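Local coordinates for protein TsrE (Streptomyces laurentii, PDB 7CWW) that probably acts as the cyclase that forms the central six-membered nitrogen ring of the thiopeptide thiostrepton, thereby closing its macrocycle, at residues Asp140-Thr145 and Thr336-Ile341; Leu200-Leu205 and Ala342-Glu347. All blocks are in the same frame, centred on the assembly; numbering follows the deposited sequence.

Contact 1. Residues Asp140-Thr145 and Thr336-Ile341; sequences DFLVCT and TLFYLI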
loop_
_atom_site.group_PDB
_atom_site.type_symbol
_atom_site.label_atom_id
_atom_site.label_comp_id
_atom_site.label_asym_id
_atom_site.label_seq_id
_atom_site.Cartn_x
_atom_site.Cartn_y
_atom_site.Cartn_z
ATOM N N ASP A 140 9.778 0.727 -7.957
ATOM C CA ASP A 140 10.949 0.199 -7.258
ATOM C C ASP A 140 10.570 -0.433 -5.924
ATOM O O ASP A 140 10.955 -1.573 -5.636
ATOM C CB ASP A 140 11.976 1.307 -7.026
ATOM C CG ASP A 140 12.751 1.671 -8.282
ATOM O OD1 ASP A 140 12.568 1.009 -9.328
ATOM O OD2 ASP A 140 13.527 2.646 -8.217
ATOM N N PHE A 141 9.850 0.299 -5.065
ATOM C CA PHE A 141 9.662 -0.270 -3.733
ATOM C C PHE A 141 8.596 -1.356 -3.723
ATOM O O PHE A 141 8.674 -2.276 -2.900
ATOM C CB PHE A 141 9.411 0.836 -2.687
ATOM C CG PHE A 141 7.996 1.423 -2.652
ATOM C CD1 PHE A 141 6.945 0.751 -2.037
ATOM C CD2 PHE A 141 7.766 2.711 -3.115
ATOM C CE1 PHE A 141 5.663 1.330 -1.957
ATOM C CE2 PHE A 141 6.482 3.295 -3.046
ATOM C CZ PHE A 141 5.439 2.594 -2.467
ATOM N N LEU A 142 7.635 -1.313 -4.651
ATOM C CA LEU A 142 6.655 -2.388 -4.732
ATOM C C LEU A 142 7.308 -3.696 -5.172
ATOM O O LEU A 142 7.054 -4.756 -4.584
ATOM C CB LEU A 142 5.524 -2.003 -5.691
ATOM C CG LEU A 142 4.581 -0.910 -5.196
ATOM C CD1 LEU A 142 3.614 -0.580 -6.319
ATOM C CD2 LEU A 142 3.849 -1.339 -3.897
ATOM N N VAL A 143 8.147 -3.651 -6.211
ATOM C CA VAL A 143 8.821 -4.879 -6.652
ATOM C C VAL A 143 9.635 -5.470 -5.505
ATOM O O VAL A 143 9.519 -6.661 -5.170
ATOM C CB VAL A 143 9.705 -4.601 -7.884
ATOM C CG1 VAL A 143 10.660 -5.756 -8.125
ATOM C CG2 VAL A 143 8.846 -4.355 -9.138
ATOM N N CYS A 144 10.469 -4.635 -4.881
ATOM C CA CYS A 144 11.300 -5.075 -3.772
ATOM C C CYS A 144 10.489 -5.571 -2.580
ATOM O O CYS A 144 10.920 -6.509 -1.899
ATOM C CB CYS A 144 12.205 -3.917 -3.359
ATOM S SG CYS A 144 13.402 -3.562 -4.677
ATOM N N THR A 145 9.323 -4.969 -2.307
ATOM C CA THR A 145 8.545 -5.424 -1.157
ATOM C C THR A 145 8.079 -6.869 -1.334
ATOM O O THR A 145 8.123 -7.667 -0.386
ATOM C CB THR A 145 7.358 -4.491 -0.929
ATOM O OG1 THR A 145 7.852 -3.212 -0.523
ATOM C CG2 THR A 145 6.439 -5.028 0.173
ATOM N N THR A 336 -2.713 -0.154 -11.844
ATOM C CA THR A 336 -1.791 -0.215 -12.975
ATOM C C THR A 336 -0.429 -0.740 -12.531
ATOM O O THR A 336 0.157 -1.616 -13.181
ATOM C CB THR A 336 -1.651 1.159 -13.636
ATOM O OG1 THR A 336 -2.896 1.541 -14.220
ATOM C CG2 THR A 336 -0.620 1.096 -14.738
ATOM N N LEU A 337 0.099 -0.209 -11.426
ATOM C CA LEU A 337 1.381 -0.698 -10.934
ATOM C C LEU A 337 1.318 -2.190 -10.640
ATOM O O LEU A 337 2.217 -2.940 -11.034
ATOM C CB LEU A 337 1.817 0.094 -9.689
ATOM C CG LEU A 337 2.363 1.509 -9.965
ATOM C CD1 LEU A 337 2.362 2.344 -8.692
ATOM C CD2 LEU A 337 3.779 1.496 -10.597
ATOM N N PHE A 338 0.249 -2.654 -9.983
ATOM C CA PHE A 338 0.188 -4.077 -9.653
ATOM C C PHE A 338 0.167 -4.915 -10.923
ATOM O O PHE A 338 0.846 -5.944 -11.010
ATOM C CB PHE A 338 -1.045 -4.381 -8.798
ATOM C CG PHE A 338 -1.168 -3.524 -7.549
ATOM C CD1 PHE A 338 -0.030 -3.034 -6.891
ATOM C CD2 PHE A 338 -2.429 -3.229 -7.023
ATOM C CE1 PHE A 338 -0.154 -2.246 -5.744
ATOM C CE2 PHE A 338 -2.567 -2.448 -5.875
ATOM C CZ PHE A 338 -1.430 -1.963 -5.230
ATOM N N TYR A 339 -0.600 -4.476 -11.924
ATOM C CA TYR A 339 -0.717 -5.222 -13.171
ATOM C C TYR A 339 0.614 -5.261 -13.915
ATOM O O TYR A 339 1.038 -6.318 -14.394
ATOM C CB TYR A 339 -1.807 -4.600 -14.049
ATOM C CG TYR A 339 -1.988 -5.340 -15.355
ATOM C CD1 TYR A 339 -2.851 -6.429 -15.444
ATOM C CD2 TYR A 339 -1.281 -4.968 -16.488
ATOM C CE1 TYR A 339 -3.013 -7.123 -16.634
ATOM C CE2 TYR A 339 -1.428 -5.657 -17.677
ATOM C CZ TYR A 339 -2.294 -6.731 -17.746
ATOM O OH TYR A 339 -2.435 -7.416 -18.932
ATOM N N LEU A 340 1.267 -4.105 -14.045
ATOM C CA LEU A 340 2.545 -4.032 -14.745
ATOM C C LEU A 340 3.596 -4.910 -14.083
ATOM O O LEU A 340 4.380 -5.574 -14.768
ATOM C CB LEU A 340 3.037 -2.582 -14.790
ATOM C CG LEU A 340 2.175 -1.583 -15.570
ATOM C CD1 LEU A 340 2.831 -0.214 -15.511
ATOM C CD2 LEU A 340 1.936 -2.020 -17.004
ATOM N N ILE A 341 3.641 -4.909 -12.749
ATOM C CA ILE A 341 4.604 -5.743 -12.038
ATOM C C ILE A 341 4.326 -7.220 -12.289
ATOM O O ILE A 341 5.246 -8.010 -12.541
ATOM C CB ILE A 341 4.580 -5.425 -10.534
ATOM C CG1 ILE A 341 5.124 -4.017 -10.302
ATOM C CG2 ILE A 341 5.402 -6.491 -9.755
ATOM C CD1 ILE A 341 4.956 -3.504 -8.893
#

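Contact 2. Residues Leu200-Leu205 and Ala342-Glu347; sequences LLRPRL and ARAFEE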
loop_
_atom_site.group_PDB
_atom_site.type_symbol
_atom_site.label_atom_id
_atom_site.label_comp_id
_atom_site.label_asym_id
_atom_site.label_seq_id
_atom_site.Cartn_x
_atom_site.Cartn_y
_atom_site.Cartn_z
ATOM N N LEU A 200 10.808 -1.448 -21.186
ATOM C CA LEU A 200 11.397 -0.747 -20.056
ATOM C C LEU A 200 11.182 -1.488 -18.739
ATOM O O LEU A 200 12.073 -1.501 -17.885
ATOM C CB LEU A 200 10.823 0.668 -19.957
ATOM C CG LEU A 200 11.528 1.699 -20.844
ATOM C CD1 LEU A 200 10.553 2.754 -21.344
ATOM C CD2 LEU A 200 12.693 2.351 -20.108
ATOM N N LEU A 201 10.024 -2.129 -18.568
ATOM C CA LEU A 201 9.665 -2.692 -17.269
ATOM C C LEU A 201 10.433 -3.972 -16.957
ATOM O O LEU A 201 10.855 -4.180 -15.812
ATOM C CB LEU A 201 8.170 -2.969 -17.225
ATOM C CG LEU A 201 7.249 -1.758 -17.239
ATOM C CD1 LEU A 201 5.842 -2.234 -17.523
ATOM C CD2 LEU A 201 7.320 -1.030 -15.921
ATOM N N ARG A 202 10.603 -4.852 -17.955
ATOM C CA ARG A 202 11.173 -6.169 -17.670
ATOM C C ARG A 202 12.628 -6.087 -17.209
ATOM O O ARG A 202 12.943 -6.660 -16.152
ATOM C CB ARG A 202 10.983 -7.090 -18.881
ATOM C CG ARG A 202 9.546 -7.612 -18.983
ATOM C CD ARG A 202 9.331 -8.434 -20.229
ATOM N NE ARG A 202 10.391 -9.418 -20.390
ATOM C CZ ARG A 202 10.452 -10.293 -21.388
ATOM N NH1 ARG A 202 9.515 -10.302 -22.325
ATOM N NH2 ARG A 202 11.456 -11.156 -21.451
ATOM N N PRO A 203 13.544 -5.394 -17.900
ATOM C CA PRO A 203 14.920 -5.311 -17.365
ATOM C C PRO A 203 15.023 -4.529 -16.064
ATOM O O PRO A 203 15.864 -4.867 -15.217
ATOM C CB PRO A 203 15.712 -4.642 -18.500
ATOM C CG PRO A 203 14.690 -3.986 -19.363
ATOM C CD PRO A 203 13.452 -4.818 -19.257
ATOM N N ARG A 204 14.193 -3.502 -15.863
ATOM C CA ARG A 204 14.178 -2.818 -14.573
ATOM C C ARG A 204 13.794 -3.781 -13.451
ATOM O O ARG A 204 14.453 -3.835 -12.405
ATOM C CB ARG A 204 13.214 -1.628 -14.627
ATOM C CG ARG A 204 13.207 -0.750 -13.370
ATOM C CD ARG A 204 14.605 -0.239 -13.028
ATOM N NE ARG A 204 14.611 0.610 -11.836
ATOM C CZ ARG A 204 15.664 0.779 -11.038
ATOM N NH1 ARG A 204 15.577 1.574 -9.978
ATOM N NH2 ARG A 204 16.804 0.151 -11.293
ATOM N N LEU A 205 12.746 -4.574 -13.672
ATOM C CA LEU A 205 12.301 -5.536 -12.667
ATOM C C LEU A 205 13.378 -6.573 -12.362
ATOM O O LEU A 205 13.628 -6.894 -11.196
ATOM C CB LEU A 205 11.014 -6.227 -13.133
ATOM C CG LEU A 205 10.488 -7.286 -12.151
ATOM C CD1 LEU A 205 9.033 -7.030 -11.737
ATOM C CD2 LEU A 205 10.652 -8.685 -12.721
ATOM N N ALA A 342 3.059 -7.626 -12.172
ATOM C CA ALA A 342 2.718 -9.031 -12.356
ATOM C C ALA A 342 3.072 -9.502 -13.767
ATOM O O ALA A 342 3.690 -10.559 -13.944
ATOM C CB ALA A 342 1.228 -9.251 -12.066
ATOM N N ARG A 343 2.700 -8.717 -14.785
ATOM C CA ARG A 343 2.990 -9.109 -16.162
ATOM C C ARG A 343 4.490 -9.167 -16.409
ATOM O O ARG A 343 4.980 -10.074 -17.091
ATOM C CB ARG A 343 2.337 -8.133 -17.149
ATOM C CG ARG A 343 0.817 -8.217 -17.245
ATOM C CD ARG A 343 0.338 -9.479 -17.939
ATOM N NE ARG A 343 1.002 -9.707 -19.218
ATOM C CZ ARG A 343 0.621 -9.190 -20.382
ATOM N NH1 ARG A 343 -0.440 -8.385 -20.467
ATOM N NH2 ARG A 343 1.311 -9.485 -21.472
ATOM N N ALA A 344 5.240 -8.202 -15.874
ATOM C CA ALA A 344 6.686 -8.217 -16.076
ATOM C C ALA A 344 7.331 -9.423 -15.396
ATOM O O ALA A 344 8.221 -10.062 -15.975
ATOM C CB ALA A 344 7.302 -6.913 -15.575
ATOM N N PHE A 345 6.915 -9.749 -14.167
ATOM C CA PHE A 345 7.376 -10.999 -13.541
ATOM C C PHE A 345 7.058 -12.190 -14.432
ATOM O O PHE A 345 7.906 -13.056 -14.677
ATOM C CB PHE A 345 6.686 -11.202 -12.188
ATOM C CG PHE A 345 7.446 -10.687 -10.999
ATOM C CD1 PHE A 345 8.703 -11.176 -10.682
ATOM C CD2 PHE A 345 6.857 -9.753 -10.151
ATOM C CE1 PHE A 345 9.378 -10.724 -9.552
ATOM C CE2 PHE A 345 7.515 -9.293 -9.022
ATOM C CZ PHE A 345 8.786 -9.780 -8.721
ATOM N N GLU A 346 5.809 -12.259 -14.906
ATOM C CA GLU A 346 5.338 -13.406 -15.670
ATOM C C GLU A 346 6.178 -13.636 -16.915
ATOM O O GLU A 346 6.573 -14.770 -17.207
ATOM C CB GLU A 346 3.876 -13.186 -16.055
ATOM C CG GLU A 346 3.100 -14.424 -16.356
ATOM C CD GLU A 346 1.648 -14.084 -16.645
ATOM O OE1 GLU A 346 1.301 -13.906 -17.834
ATOM O OE2 GLU A 346 0.880 -13.936 -15.669
ATOM N N GLU A 347 6.426 -12.576 -17.683
ATOM C CA GLU A 347 7.193 -12.724 -18.916
ATOM C C GLU A 347 8.685 -12.859 -18.649
ATOM O O GLU A 347 9.374 -13.620 -19.336
ATOM C CB GLU A 347 6.944 -11.535 -19.842
ATOM C CG GLU A 347 5.661 -11.635 -20.639
ATOM C CD GLU A 347 5.480 -10.467 -21.592
ATOM O OE1 GLU A 347 6.358 -9.572 -21.606
ATOM O OE2 GLU A 347 4.462 -10.451 -22.316
#

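Contact 1. Residues Asp140-Thr145 and Thr336-Ile341
Leu142 overlaps the end of Ile341, with its CB 3.6 Å from Ile341 CD1. Its other touching atom is CD1, which reaches back one turn toward the N-terminal end of 336-341. Leu142 CD1 lies 3.9 Å from Leu337 CB and 4.0 Å from Leu337 CD1. The two leucine side chains cross at about a right angle. The same methyl of Leu142 approaches the Phe338 ring obliquely, at 4.2 Å from Phe338 CE1. Leu142 thus meets three residues of 336-341.

Val143, the next residue, packs on the same isoleucine. Its CG2 sits 3.9 Å from Ile341 CG1 and also touches Ile341 CD1. In Ile341, CG1 is anti to the carbonyl carbon (chi1 -68°), and CD1 continues in an extended chain (chi2 171°). This carries CD1 to both Leu142 CB and Val143 CG2.

The contact joins helix 131-149 to helix 331-349 in the helical part of the chain. Their short segments cross at -56°, with axes 10.7 Å apart. At this spacing the helices meet through side chains alone, and no hydrogen bond passes between them. All five touching residues are buried. Helix 183-211 adds to the packing around this pair. Helix 308-326 places Thr320 against Leu142.

Phe338 also lines the pocket that holds a bound polyethylene glycol chain, so this packing borders that pocket.

Within helix 131-149, Phe141 O accepts two bonds. Thr145 N and Thr145 OG1 reach it from opposite faces of the carbonyl plane, with Thr145 OG1 at 2.7 Å from Phe141 O. Trp229 NE1 also bonds to Thr145 OG1, and Tyr169 OH bonds to Leu142 O.

Contact 2. Residues Leu200-Leu205 and Ala342-Glu347
A salt-bridge network of Arg202, Glu347 and Arg343 lies along one flank of a helix crossing. Arg202 NH1 gives a weak bond to Glu347 OE1 at 3.3 Å (N-H...O 139°). The guanidinium and carboxylate planes are 71° apart, and the two side chains cross at about a right angle. Arg202 also lays one guanidinium face over Glu347 CB. The other carboxylate oxygen, Glu347 OE2, takes a weak bond from Arg343 NH2 at 3.4 Å, one helical turn back. Stronger partners lie nearby: Glu348 pairs with Arg202 NE, and Arg198 pairs with Glu347 OE2. Tyr194 OH bonds to Glu347 OE1.

Ala344 sits at the centre. The CA atoms of Arg202 and Ala344 are only 5.2 Å apart. Ala344 CB meets Arg202 CG at 4.1 Å and Leu205 CD1 at 4.2 Å.

The buried side is apolar. In Leu205, CG is anti to the backbone N (chi1 179°). Both methyls lie over the same face of the Phe345 ring, CD1 over its centre. Leu205 CD1 stands 3.8 Å from the Phe345 ring centroid, a CH-pi contact. Leu205 CD2 is 3.8 Å from Phe345 CD1. Phe139 of helix 131-149 packs on Leu205.

The segment axes cross steeply and come within 9.0 Å, as in close helix-helix crossings with a small residue, here Ala344, at the crossing point.

Both contacts use helix 331-349, in consecutive segments. Contact 1 sets helix 131-149 against it, and contact 2 sets helix 183-211. Contact 1 is core: its centre is about 10 Å from the centre of the chain, that of contact 2 about 20 Å. Contact 1 is wholly apolar and reaches the ligand pocket. Contact 2 is partly buried; it keeps an apolar side, with ion pairs among its partly exposed residues. Its helices also approach more closely. The contacts touch each other. Val143 CG2 meets Leu205 CD1 at 3.7 Å, and Asp140 OD2 forms a 2.9 Å salt bridge with Arg204 NH1. Together they tie three helices into one packed unit.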